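PDB 6CAF: concanavalin B from Canavalia ensiformis, which is a chitinase-like seed protein of glycosyl hydrolase family 18 that may act as a carbohydrate-binding protein. Local coordinates for residues A33-Q38 / G150-I155; K70-L75 / C79-G84; K103-L108 / T181-A186; C219-G224 / I270-P275; A253-A256 / G262-P265. All blocks are in the same frame, centred on the assembly; numbering follows the deposited sequence. Where two conformers were deposited one is given.

Interaction 1: A33-Q38 / G150-I155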
# COMPACT_ATOMS: atom_id res chain seq x y z
N ALA A 33 -1.67 -3.04 7.40
CA ALA A 33 -0.70 -2.18 6.74
C ALA A 33 -1.10 -0.72 7.00
O ALA A 33 -2.27 -0.42 7.24
CB ALA A 33 -0.73 -2.44 5.24
N VAL A 34 -0.12 0.18 6.90
CA VAL A 34 -0.40 1.58 7.09
C VAL A 34 0.49 2.42 6.19
O VAL A 34 1.64 2.06 5.92
CB VAL A 34 -0.20 1.98 8.57
CG1 VAL A 34 1.26 1.90 8.99
CG2 VAL A 34 -0.80 3.33 8.90
N TYR A 35 -0.06 3.54 5.74
CA TYR A 35 0.68 4.54 4.98
C TYR A 35 1.35 5.54 5.91
O TYR A 35 0.72 6.10 6.82
CB TYR A 35 -0.23 5.27 4.03
CG TYR A 35 -0.76 4.45 2.88
CD1 TYR A 35 -1.87 3.63 3.03
CD2 TYR A 35 -0.15 4.47 1.65
CE1 TYR A 35 -2.38 2.88 1.99
CE2 TYR A 35 -0.66 3.74 0.60
CZ TYR A 35 -1.75 2.95 0.75
OH TYR A 35 -2.22 2.24 -0.35
N TRP A 36 2.62 5.78 5.64
CA TRP A 36 3.46 6.69 6.40
C TRP A 36 4.27 7.56 5.47
O TRP A 36 4.84 7.05 4.52
CB TRP A 36 4.39 5.89 7.32
CG TRP A 36 5.31 6.76 8.12
CD1 TRP A 36 5.05 7.27 9.37
CD2 TRP A 36 6.57 7.30 7.70
NE1 TRP A 36 6.09 8.10 9.74
CE2 TRP A 36 7.02 8.14 8.73
CE3 TRP A 36 7.39 7.12 6.59
CZ2 TRP A 36 8.22 8.82 8.65
CZ3 TRP A 36 8.56 7.80 6.51
CH2 TRP A 36 8.98 8.63 7.52
N GLY A 37 4.34 8.85 5.75
CA GLY A 37 5.19 9.70 4.95
C GLY A 37 4.94 11.18 4.98
O GLY A 37 5.50 11.88 4.16
N GLN A 38 4.27 11.71 5.89
CA GLN A 38 3.93 13.12 6.08
C GLN A 38 4.27 13.52 7.50
O GLN A 38 4.47 12.67 8.35
CB GLN A 38 2.47 13.40 5.77
CG GLN A 38 1.43 12.74 6.62
CD GLN A 38 0.01 13.12 6.18
OE1 GLN A 38 -0.20 13.56 5.04
NE2 GLN A 38 -0.94 13.01 7.10
N GLY A 150 9.29 -4.40 -0.47
CA GLY A 150 8.43 -4.41 -1.62
C GLY A 150 8.20 -3.05 -2.23
O GLY A 150 8.62 -2.03 -1.68
N ILE A 151 7.51 -3.07 -3.37
CA ILE A 151 7.10 -1.88 -4.09
C ILE A 151 5.59 -1.94 -4.20
O ILE A 151 5.02 -2.97 -4.64
CB ILE A 151 7.71 -1.80 -5.51
CG1 ILE A 151 9.24 -1.83 -5.46
CG2 ILE A 151 7.18 -0.59 -6.26
CD1 ILE A 151 9.92 -0.67 -4.78
N HIS A 152 4.94 -0.83 -3.80
CA HIS A 152 3.49 -0.72 -3.76
C HIS A 152 3.02 0.28 -4.82
O HIS A 152 3.45 1.43 -4.85
CB HIS A 152 3.08 -0.27 -2.38
CG HIS A 152 1.63 -0.08 -2.18
ND1 HIS A 152 0.72 -1.09 -2.36
CD2 HIS A 152 0.95 0.97 -1.68
CE1 HIS A 152 -0.47 -0.66 -2.00
NE2 HIS A 152 -0.35 0.58 -1.57
N PHE A 153 2.14 -0.20 -5.71
CA PHE A 153 1.64 0.59 -6.83
C PHE A 153 0.35 1.31 -6.42
O PHE A 153 -0.75 0.79 -6.62
CB PHE A 153 1.35 -0.32 -8.02
CG PHE A 153 2.54 -0.79 -8.81
CD1 PHE A 153 3.60 -1.43 -8.22
CD2 PHE A 153 2.51 -0.66 -10.20
CE1 PHE A 153 4.64 -1.89 -9.00
CE2 PHE A 153 3.51 -1.17 -10.97
CZ PHE A 153 4.59 -1.76 -10.37
N ASP A 154 0.47 2.52 -5.88
CA ASP A 154 -0.71 3.28 -5.47
C ASP A 154 -1.07 4.24 -6.60
O ASP A 154 -0.95 5.48 -6.49
CB ASP A 154 -0.49 3.99 -4.13
CG ASP A 154 -1.76 4.41 -3.46
OD1 ASP A 154 -2.84 4.39 -4.09
OD2 ASP A 154 -1.68 4.84 -2.28
N ILE A 155 -1.46 3.66 -7.71
CA ILE A 155 -1.59 4.40 -8.95
C ILE A 155 -3.02 4.92 -9.05
O ILE A 155 -3.90 4.29 -9.63
CB ILE A 155 -1.18 3.54 -10.15
CG1 ILE A 155 0.22 2.91 -9.95
CG2 ILE A 155 -1.26 4.33 -11.45
CD1 ILE A 155 1.30 3.88 -9.57
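Tyr35 and His152 approach across the inside of the barrel, their CA atoms 10.6 Å apart, too far for the backbones of strands 31-36 and 150-154 to pair. The strands belong to the TIM barrel of the family 18 glycosyl hydrolases, with strands 55-64 and 103-109 between them, so side chains alone make the contact. The imidazole lies anti to its backbone nitrogen (chi1 179°), aimed inward. From there His152 NE2 donates to Tyr35 OH over 2.8 Å, nearly straight at 169°, and the hydroxyl lies in the plane of the imidazole at its edge. The phenol oxygen is also hydrogen-bonded to Glu250, while Phe57 stacks on His152 and Trp290 meets Tyr35 edge-to-face. Replacing the tyrosine by phenylalanine removes the hydroxyl, and would probably leave both His152 NE2 and Glu250 without this buried mate. Asp154 and Gln156 fall in the stretch that carries the acidic catalytic motif of family 18 chitinases; a glutamine where active relatives have glutamate is consistent with a chitinase-like protein. Asp154 OD1 is bound by Gln156 NE2, whereas Asp154 OD2 stands 3.2 Å from Tyr35 CE2, with the carboxylate turned 45° from the ring.

Interaction 2: K70-L75 / C79-G84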
# COMPACT_ATOMS: atom_id res chain seq x y z
N LYS A 70 16.63 9.86 -12.51
CA LYS A 70 16.88 9.44 -11.13
C LYS A 70 15.85 10.06 -10.22
O LYS A 70 16.09 11.12 -9.64
CB LYS A 70 18.27 9.86 -10.66
CG LYS A 70 18.69 9.12 -9.41
CD LYS A 70 20.11 9.46 -8.97
CE LYS A 70 20.49 8.66 -7.73
NZ LYS A 70 21.93 8.81 -7.36
N PRO A 71 14.69 9.42 -10.11
CA PRO A 71 13.64 10.01 -9.29
C PRO A 71 14.10 10.34 -7.87
O PRO A 71 14.85 9.58 -7.26
CB PRO A 71 12.55 8.94 -9.30
CG PRO A 71 12.72 8.28 -10.62
CD PRO A 71 14.21 8.25 -10.85
N GLU A 72 13.65 11.48 -7.39
CA GLU A 72 13.98 11.90 -6.04
C GLU A 72 12.79 11.77 -5.12
O GLU A 72 11.65 12.04 -5.50
CB GLU A 72 14.47 13.33 -6.06
CG GLU A 72 14.90 13.81 -4.68
CD GLU A 72 16.15 13.09 -4.14
OE1 GLU A 72 16.12 11.92 -3.61
OE2 GLU A 72 17.21 13.73 -4.22
N LEU A 73 13.06 11.34 -3.89
CA LEU A 73 12.02 11.16 -2.92
C LEU A 73 11.83 12.43 -2.10
O LEU A 73 12.78 13.00 -1.57
CB LEU A 73 12.37 9.97 -2.02
CG LEU A 73 11.28 9.57 -1.03
CD1 LEU A 73 10.06 9.02 -1.75
CD2 LEU A 73 11.83 8.55 -0.08
N GLU A 74 10.58 12.85 -2.00
CA GLU A 74 10.21 13.97 -1.15
C GLU A 74 9.01 13.53 -0.32
O GLU A 74 7.96 13.22 -0.85
CB GLU A 74 9.80 15.17 -2.00
CG GLU A 74 10.93 15.85 -2.73
CD GLU A 74 11.51 17.04 -1.99
OE1 GLU A 74 11.20 17.26 -0.81
OE2 GLU A 74 12.29 17.75 -2.62
N LEU A 75 9.21 13.50 0.98
CA LEU A 75 8.16 13.15 1.93
C LEU A 75 7.76 14.45 2.63
O LEU A 75 8.61 15.10 3.25
CB LEU A 75 8.67 12.11 2.93
CG LEU A 75 9.11 10.77 2.32
CD1 LEU A 75 9.50 9.81 3.44
CD2 LEU A 75 8.03 10.18 1.44
N CYS A 79 11.23 14.84 4.71
CA CYS A 79 12.56 14.78 4.13
C CYS A 79 12.54 15.03 2.65
O CYS A 79 11.50 14.91 2.01
CB CYS A 79 13.25 13.44 4.41
SG CYS A 79 12.44 12.03 3.64
N GLY A 80 13.71 15.37 2.14
CA GLY A 80 13.91 15.57 0.73
C GLY A 80 14.57 16.90 0.56
O GLY A 80 14.67 17.71 1.52
N PRO A 81 15.03 17.18 -0.67
CA PRO A 81 15.76 18.43 -0.91
C PRO A 81 14.96 19.65 -0.50
O PRO A 81 15.51 20.60 0.03
CB PRO A 81 15.98 18.45 -2.42
CG PRO A 81 15.78 17.07 -2.89
CD PRO A 81 15.03 16.29 -1.84
N SER A 82 13.66 19.64 -0.77
CA SER A 82 12.88 20.82 -0.49
C SER A 82 12.70 21.07 1.01
O SER A 82 12.48 22.19 1.43
CB SER A 82 11.53 20.75 -1.21
OG SER A 82 10.66 19.90 -0.53
N VAL A 83 12.81 20.03 1.81
CA VAL A 83 12.66 20.11 3.26
C VAL A 83 13.99 20.44 3.96
O VAL A 83 14.04 21.01 5.04
CB VAL A 83 12.15 18.74 3.81
CG1 VAL A 83 12.11 18.74 5.32
CG2 VAL A 83 10.80 18.40 3.22
N GLY A 84 15.09 20.01 3.36
CA GLY A 84 16.40 20.27 3.95
C GLY A 84 16.90 19.19 4.90
O GLY A 84 17.93 19.35 5.55
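The Glu74 carboxylate is the flat group at the centre, and Ser82 meets it in two ways. Ser82 N donates to the syn lone pair of Glu74 OE2, on the side of the other oxygen, over 3.0 Å. Out of the plane, by 42°, Ser82 OG donates to Glu74 OE1 at 2.7 Å, and a weak bond runs from Ser82 N to the same OE1. Two donors of one residue thus engage both oxygens, which should restrain rotation of the carboxylate. The glutamate reaches them with CG beside its backbone nitrogen (chi1 -71°) and a bend at chi2. The ring of Pro81 fills in next to it, with Pro81 CD 3.2 Å from Glu74 OE2. Glu72 and Pro81 approach from opposite directions, Glu72 CG 3.8 Å from Pro81 CD in the conformer given. Leu75 and Cys79 form one antiparallel hydrogen-bonded pair, Leu75 N to Cys79 O at 2.9 Å and Cys79 N to Leu75 O at 3.0 Å. Leu75 CD1 packs 3.7 Å from Cys79 SG, which is disulfide-bonded to Cys87. At Gly80 a CB would run into Glu74 OE1 and Leu73 O, and the backbone angles (phi 128°) alone call for glycine. The Gly80 carbonyl in turn accepts from Val83 N and Gly84 N, closing a short helical turn. Between strand 55-64 and helix 91-99 of the barrel, this is a hairpin-like loop closed by one antiparallel bridge and cross-linked by Cys79-Cys87, which probably limits its motion.

Interaction 3: K103-L108 / T181-A186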
# COMPACT_ATOMS: atom_id res chain seq x y z
N LYS A 103 7.39 -5.31 7.46
CA LYS A 103 7.79 -5.15 6.07
C LYS A 103 7.65 -3.69 5.69
O LYS A 103 6.61 -3.09 5.92
CB LYS A 103 6.92 -6.01 5.18
CG LYS A 103 7.07 -7.49 5.41
CD LYS A 103 6.26 -8.29 4.43
CE LYS A 103 6.41 -9.78 4.68
NZ LYS A 103 5.49 -10.16 5.76
N VAL A 104 8.70 -3.11 5.10
CA VAL A 104 8.68 -1.72 4.71
C VAL A 104 8.71 -1.68 3.19
O VAL A 104 9.64 -2.19 2.55
CB VAL A 104 9.88 -0.98 5.30
CG1 VAL A 104 9.88 0.48 4.90
CG2 VAL A 104 9.93 -1.12 6.82
N PHE A 105 7.67 -1.09 2.62
CA PHE A 105 7.54 -0.96 1.19
C PHE A 105 7.77 0.49 0.79
O PHE A 105 7.52 1.39 1.59
CB PHE A 105 6.12 -1.31 0.74
CG PHE A 105 5.75 -2.77 0.67
CD1 PHE A 105 5.96 -3.64 1.66
CD2 PHE A 105 5.11 -3.23 -0.44
CE1 PHE A 105 5.54 -4.95 1.57
CE2 PHE A 105 4.69 -4.53 -0.55
CZ PHE A 105 4.87 -5.39 0.49
N LEU A 106 8.20 0.71 -0.46
CA LEU A 106 8.09 2.02 -1.07
C LEU A 106 6.81 2.09 -1.89
O LEU A 106 6.59 1.23 -2.75
CB LEU A 106 9.29 2.32 -1.98
CG LEU A 106 9.27 3.68 -2.64
CD1 LEU A 106 9.42 4.81 -1.64
CD2 LEU A 106 10.35 3.75 -3.70
N ALA A 107 5.99 3.10 -1.62
CA ALA A 107 4.78 3.31 -2.41
C ALA A 107 5.03 4.31 -3.53
O ALA A 107 5.51 5.43 -3.31
CB ALA A 107 3.65 3.79 -1.54
N LEU A 108 4.68 3.89 -4.75
CA LEU A 108 4.68 4.74 -5.91
C LEU A 108 3.34 5.42 -6.05
O LEU A 108 2.30 4.78 -5.86
CB LEU A 108 4.90 3.90 -7.18
CG LEU A 108 6.04 2.90 -7.18
CD1 LEU A 108 6.10 2.17 -8.50
CD2 LEU A 108 7.35 3.61 -6.90
N THR A 181 13.31 -11.75 -2.91
CA THR A 181 12.12 -12.04 -2.17
C THR A 181 11.21 -10.82 -2.04
O THR A 181 10.17 -10.91 -1.36
CB THR A 181 12.47 -12.57 -0.76
OG1 THR A 181 13.22 -11.57 -0.06
CG2 THR A 181 13.30 -13.86 -0.85
N PHE A 182 11.55 -9.69 -2.67
CA PHE A 182 10.70 -8.53 -2.51
C PHE A 182 9.32 -8.79 -3.08
O PHE A 182 9.14 -9.59 -4.00
CB PHE A 182 11.33 -7.22 -3.06
CG PHE A 182 11.52 -7.19 -4.55
CD1 PHE A 182 10.49 -6.83 -5.40
CD2 PHE A 182 12.74 -7.46 -5.09
CE1 PHE A 182 10.70 -6.79 -6.75
CE2 PHE A 182 12.95 -7.41 -6.44
CZ PHE A 182 11.93 -7.07 -7.27
N LEU A 183 8.38 -8.07 -2.52
CA LEU A 183 6.97 -8.22 -2.86
C LEU A 183 6.51 -7.06 -3.74
O LEU A 183 7.12 -5.99 -3.78
CB LEU A 183 6.14 -8.24 -1.58
CG LEU A 183 6.48 -9.39 -0.65
CD1 LEU A 183 5.91 -9.16 0.74
CD2 LEU A 183 6.00 -10.72 -1.22
N LEU A 184 5.43 -7.33 -4.45
CA LEU A 184 4.82 -6.36 -5.34
C LEU A 184 3.35 -6.24 -4.96
O LEU A 184 2.64 -7.24 -4.83
CB LEU A 184 4.98 -6.81 -6.78
CG LEU A 184 6.43 -6.78 -7.24
CD1 LEU A 184 6.67 -7.63 -8.46
CD2 LEU A 184 6.90 -5.37 -7.46
N SER A 185 2.87 -5.01 -4.77
CA SER A 185 1.47 -4.82 -4.37
C SER A 185 0.86 -3.65 -5.10
O SER A 185 1.58 -2.85 -5.70
CB SER A 185 1.38 -4.63 -2.88
OG SER A 185 2.07 -3.51 -2.44
N ALA A 186 -0.46 -3.57 -5.03
CA ALA A 186 -1.22 -2.52 -5.70
C ALA A 186 -2.34 -2.02 -4.82
O ALA A 186 -2.83 -2.77 -3.97
CB ALA A 186 -1.79 -3.02 -6.98
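The Phe105 ring slants across the start of strand 183-186, lying obliquely to both Leu183 and Ser185. Its CZ atom reaches Leu183 CB at 3.7 Å, and its CE2 atom comes to 3.4 Å from Ser185 OG, so one ring spans two residues whose CB atoms both point toward segment 103-108. The phenyl group gets there with CG beside the backbone nitrogen and anti to the carbonyl carbon (chi1 -78°). Lys103, two residues earlier on the same side of its strand, lays its alkyl chain obliquely across Leu183, with Lys103 CD 3.8 Å from Leu183 CD1. The axes of segments 103-108 and 183-186 are 8.9 Å apart at closest approach and turned by 50°, which fits strands that flank 150-154 in a TIM barrel without pairing directly. Phe105 also touches His152 of that middle strand, on the barrel's inside. No hydrogen bond crosses between the two segments: the Ser185 hydroxyl is instead satisfied by His152 ND1. Cohesion here therefore rests on carbon surfaces, with the lysine contributing its methylenes, and the one polar atom beside the phenyl ring has its bond elsewhere and probably contributes little beyond packing.

Interaction 4: C219-G224 / I270-P275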
# COMPACT_ATOMS: atom_id res chain seq x y z
N CYS A 219 -19.16 1.39 -4.08
CA CYS A 219 -18.52 0.19 -3.57
C CYS A 219 -18.06 0.28 -2.13
O CYS A 219 -17.42 -0.64 -1.64
CB CYS A 219 -17.33 -0.24 -4.45
SG CYS A 219 -16.23 1.01 -5.17
N GLN A 220 -18.38 1.36 -1.44
CA GLN A 220 -17.91 1.53 -0.08
C GLN A 220 -19.01 1.23 0.94
O GLN A 220 -20.20 1.16 0.62
CB GLN A 220 -17.35 2.93 0.13
CG GLN A 220 -18.44 4.01 0.21
CD GLN A 220 -17.88 5.40 -0.03
OE1 GLN A 220 -16.69 5.58 -0.29
NE2 GLN A 220 -18.76 6.38 0.00
N TYR A 221 -18.58 1.04 2.18
CA TYR A 221 -19.51 0.91 3.28
C TYR A 221 -20.26 2.20 3.54
O TYR A 221 -19.69 3.29 3.40
CB TYR A 221 -18.70 0.62 4.53
CG TYR A 221 -19.48 0.56 5.83
CD1 TYR A 221 -20.18 -0.59 6.22
CD2 TYR A 221 -19.52 1.64 6.68
CE1 TYR A 221 -20.89 -0.65 7.40
CE2 TYR A 221 -20.22 1.59 7.88
CZ TYR A 221 -20.92 0.45 8.23
OH TYR A 221 -21.64 0.41 9.40
N SER A 222 -21.50 2.08 4.01
CA SER A 222 -22.16 3.19 4.70
C SER A 222 -22.98 2.62 5.83
O SER A 222 -23.26 1.43 5.85
CB SER A 222 -23.02 4.04 3.75
OG SER A 222 -24.09 3.30 3.20
N THR A 223 -23.31 3.46 6.80
CA THR A 223 -23.96 2.98 8.01
C THR A 223 -25.17 2.14 7.67
O THR A 223 -26.03 2.58 6.92
CB THR A 223 -24.39 4.15 8.91
OG1 THR A 223 -23.27 5.01 9.13
CG2 THR A 223 -24.89 3.62 10.25
N GLY A 224 -25.21 0.91 8.19
CA GLY A 224 -26.34 -0.00 7.97
C GLY A 224 -26.43 -0.63 6.59
O GLY A 224 -27.42 -1.30 6.27
N ILE A 270 -15.46 -5.22 12.32
CA ILE A 270 -15.31 -6.54 12.91
C ILE A 270 -16.61 -7.33 12.94
O ILE A 270 -16.64 -8.52 12.65
CB ILE A 270 -14.77 -6.42 14.33
CG1 ILE A 270 -13.34 -5.89 14.28
CG2 ILE A 270 -14.88 -7.73 15.10
CD1 ILE A 270 -12.36 -6.86 13.67
N GLY A 271 -17.69 -6.66 13.27
CA GLY A 271 -18.95 -7.35 13.47
C GLY A 271 -19.87 -7.43 12.26
O GLY A 271 -20.60 -8.41 12.09
N GLN A 272 -19.87 -6.38 11.46
CA GLN A 272 -20.83 -6.21 10.36
C GLN A 272 -20.25 -6.50 8.99
O GLN A 272 -21.01 -6.76 8.08
CB GLN A 272 -21.38 -4.77 10.29
CG GLN A 272 -22.16 -4.26 11.49
CD GLN A 272 -22.61 -2.81 11.33
OE1 GLN A 272 -22.81 -2.30 10.21
NE2 GLN A 272 -22.76 -2.14 12.46
N VAL A 273 -18.93 -6.34 8.82
CA VAL A 273 -18.34 -6.41 7.50
C VAL A 273 -17.49 -7.66 7.31
O VAL A 273 -17.84 -8.52 6.49
CB VAL A 273 -17.52 -5.14 7.19
CG1 VAL A 273 -16.84 -5.25 5.82
CG2 VAL A 273 -18.42 -3.91 7.26
N LEU A 274 -16.42 -7.80 8.07
CA LEU A 274 -15.51 -8.90 7.84
C LEU A 274 -16.15 -10.29 7.82
O LEU A 274 -15.79 -11.11 6.97
CB LEU A 274 -14.34 -8.85 8.82
CG LEU A 274 -13.40 -7.64 8.74
CD1 LEU A 274 -12.30 -7.77 9.78
CD2 LEU A 274 -12.81 -7.46 7.35
N PRO A 275 -17.08 -10.58 8.76
CA PRO A 275 -17.62 -11.94 8.76
C PRO A 275 -18.34 -12.32 7.48
O PRO A 275 -18.54 -13.52 7.21
CB PRO A 275 -18.59 -11.94 9.94
CG PRO A 275 -18.07 -10.85 10.84
CD PRO A 275 -17.60 -9.80 9.88
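Tyr221, in the loop between strand 208-212 and helix 227-239, leans on Gln272 and Val273 of helix 266-273. The nearest CA pair, Tyr221 with Val273, is 8.5 Å apart, so the space between the two segments is bridged by side chains. With CG anti to its nitrogen and beside the carbonyl carbon (chi1 176°), the tyrosine sends its ring from the loop to the helix. Tyr221 CD1 lies 3.9 Å from Val273 CG2, an apolar touch from a methyl group set obliquely to the ring, and CE1 of the same ring is only slightly farther off. At its far end the phenol oxygen is 3.1 Å from Gln272 OE1, which sits at the ring edge near its plane. The two side chains cross at about a right angle, with amide and ring planes 49° apart. Since Gln272 was modelled in two conformers, this polar approach describes one of them. In the TIM-barrel fold the helices form the outer layer, and loops like this one run from the C-terminal end of a strand to the next helix; Tyr221 is wedged here by Ile226, Ile264, Pro265 and Ala268 as well. An alanine at this place is likely to open a gap between Val273 and that apolar surround, and to leave the Gln272 amide without the phenol beside it. The preceding residues are fixed separately: Cys219 is disulfide-bonded to Cys190, while Gln220 OE1 is hydrogen-bonded to Asp216 N and Gln220 NE2 to Gly260 O.

Interaction 5: A253-A256 / G262-P265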
# COMPACT_ATOMS: atom_id res chain seq x y z
N ALA A 253 -8.67 5.74 8.14
CA ALA A 253 -8.61 5.50 9.58
C ALA A 253 -9.38 6.53 10.39
O ALA A 253 -9.44 6.40 11.60
CB ALA A 253 -7.18 5.41 10.06
N SER A 254 -9.96 7.53 9.73
CA SER A 254 -10.82 8.48 10.41
C SER A 254 -11.87 8.96 9.42
O SER A 254 -11.68 8.83 8.21
CB SER A 254 -10.02 9.67 10.89
OG SER A 254 -9.61 10.45 9.80
N GLN A 255 -12.96 9.52 9.91
CA GLN A 255 -13.91 10.15 9.01
C GLN A 255 -13.27 11.27 8.17
O GLN A 255 -13.63 11.45 7.00
CB GLN A 255 -15.11 10.68 9.77
CG GLN A 255 -16.05 9.59 10.23
CD GLN A 255 -16.94 10.02 11.39
OE1 GLN A 255 -17.42 9.19 12.15
NE2 GLN A 255 -17.15 11.32 11.52
N ALA A 256 -12.31 12.01 8.73
CA ALA A 256 -11.69 13.13 8.01
C ALA A 256 -10.83 12.74 6.81
O ALA A 256 -10.61 13.55 5.91
CB ALA A 256 -10.89 14.00 8.97
N GLY A 262 -16.91 6.18 3.16
CA GLY A 262 -16.30 4.88 3.26
C GLY A 262 -15.72 4.53 4.62
O GLY A 262 -15.30 3.41 4.82
N TYR A 263 -15.68 5.46 5.56
CA TYR A 263 -15.19 5.11 6.88
C TYR A 263 -16.06 4.05 7.53
O TYR A 263 -17.30 4.14 7.54
CB TYR A 263 -15.14 6.37 7.78
CG TYR A 263 -14.72 6.09 9.20
CD1 TYR A 263 -13.41 5.84 9.52
CD2 TYR A 263 -15.65 6.00 10.22
CE1 TYR A 263 -13.02 5.57 10.81
CE2 TYR A 263 -15.28 5.71 11.51
CZ TYR A 263 -13.95 5.50 11.79
OH TYR A 263 -13.56 5.21 13.08
N ILE A 264 -15.39 3.05 8.10
CA ILE A 264 -16.07 1.96 8.77
C ILE A 264 -15.63 1.96 10.24
O ILE A 264 -14.48 1.71 10.55
CB ILE A 264 -15.74 0.57 8.16
CG1 ILE A 264 -15.83 0.58 6.64
CG2 ILE A 264 -16.67 -0.46 8.77
CD1 ILE A 264 -15.62 -0.75 5.98
N PRO A 265 -16.54 2.25 11.15
CA PRO A 265 -16.13 2.16 12.53
C PRO A 265 -15.58 0.80 12.88
O PRO A 265 -16.08 -0.21 12.37
CB PRO A 265 -17.42 2.44 13.30
CG PRO A 265 -18.26 3.26 12.37
CD PRO A 265 -17.93 2.70 11.01
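Tyr263 swings its ring toward segment 253-256 because CG stands opposite the backbone nitrogen (chi1 177°), while Gln255 holds CG beside its own nitrogen (chi1 -74°) and continues in an extended chain past the ring. The two cross obliquely. Gln255 CG comes within 3.6 Å of Tyr263 CD2, and the glutamine amide plane is turned 74° from the ring, so the amide is not stacked on it. One ring face is met by backbone: Gln255 N sits 3.7 Å above the ring plane, displaced toward the rim. The peptide before it follows the ring along, with Ser254 C 3.5 Å from Tyr263 CD1 and Ala253 O 3.8 Å from Tyr263 CE1. No hydrogen bond joins the segments, so the contact is van der Waals packing of an aromatic ring against a run of main chain, helped by the glutamine's methylene. Gln255 has two deposited conformers, and its outer atoms describe one of these. The carbonyls of this segment have partners elsewhere: Ala253 O accepts from Thr298 OG1, and Ser254 O is hydrogen-bonded to Thr257 OG1. Both segments belong to the loop that leaves barrel strand 247-252. Ala253 and Ser254 rest on helix 292-298, and Pro265 occupies the N-cap position of helix 266-273, so the tyrosine ring packs the start of this connection against its end.

Interactions 1 and 3 share the barrel sheet near the protein's centre, their centres 8 Å apart, and their segments alternate along the chain: 33-38, 103-108, 150-155, 181-186. Strand 150-154 lies between the two strands of interaction 3, and Phe153 N to Ser185 O is a probable hydrogen bond between the contacts. Interaction 2 falls within the chain span of interaction 1 but lies in a peripheral loop; Leu75 CB touches Gly37 O. Interaction 4 follows later, with both segments of interaction 5 between its own; their centres are 11 Å apart, and they meet where Tyr221 packs on Ile264 and Pro265. Interactions 2 and 4, with centres about 38 Å apart, lie on opposite sides of the chain's centre. Interactions 1 and 3 thus line the barrel interior, while 2, 4 and 5 lie in its periphery.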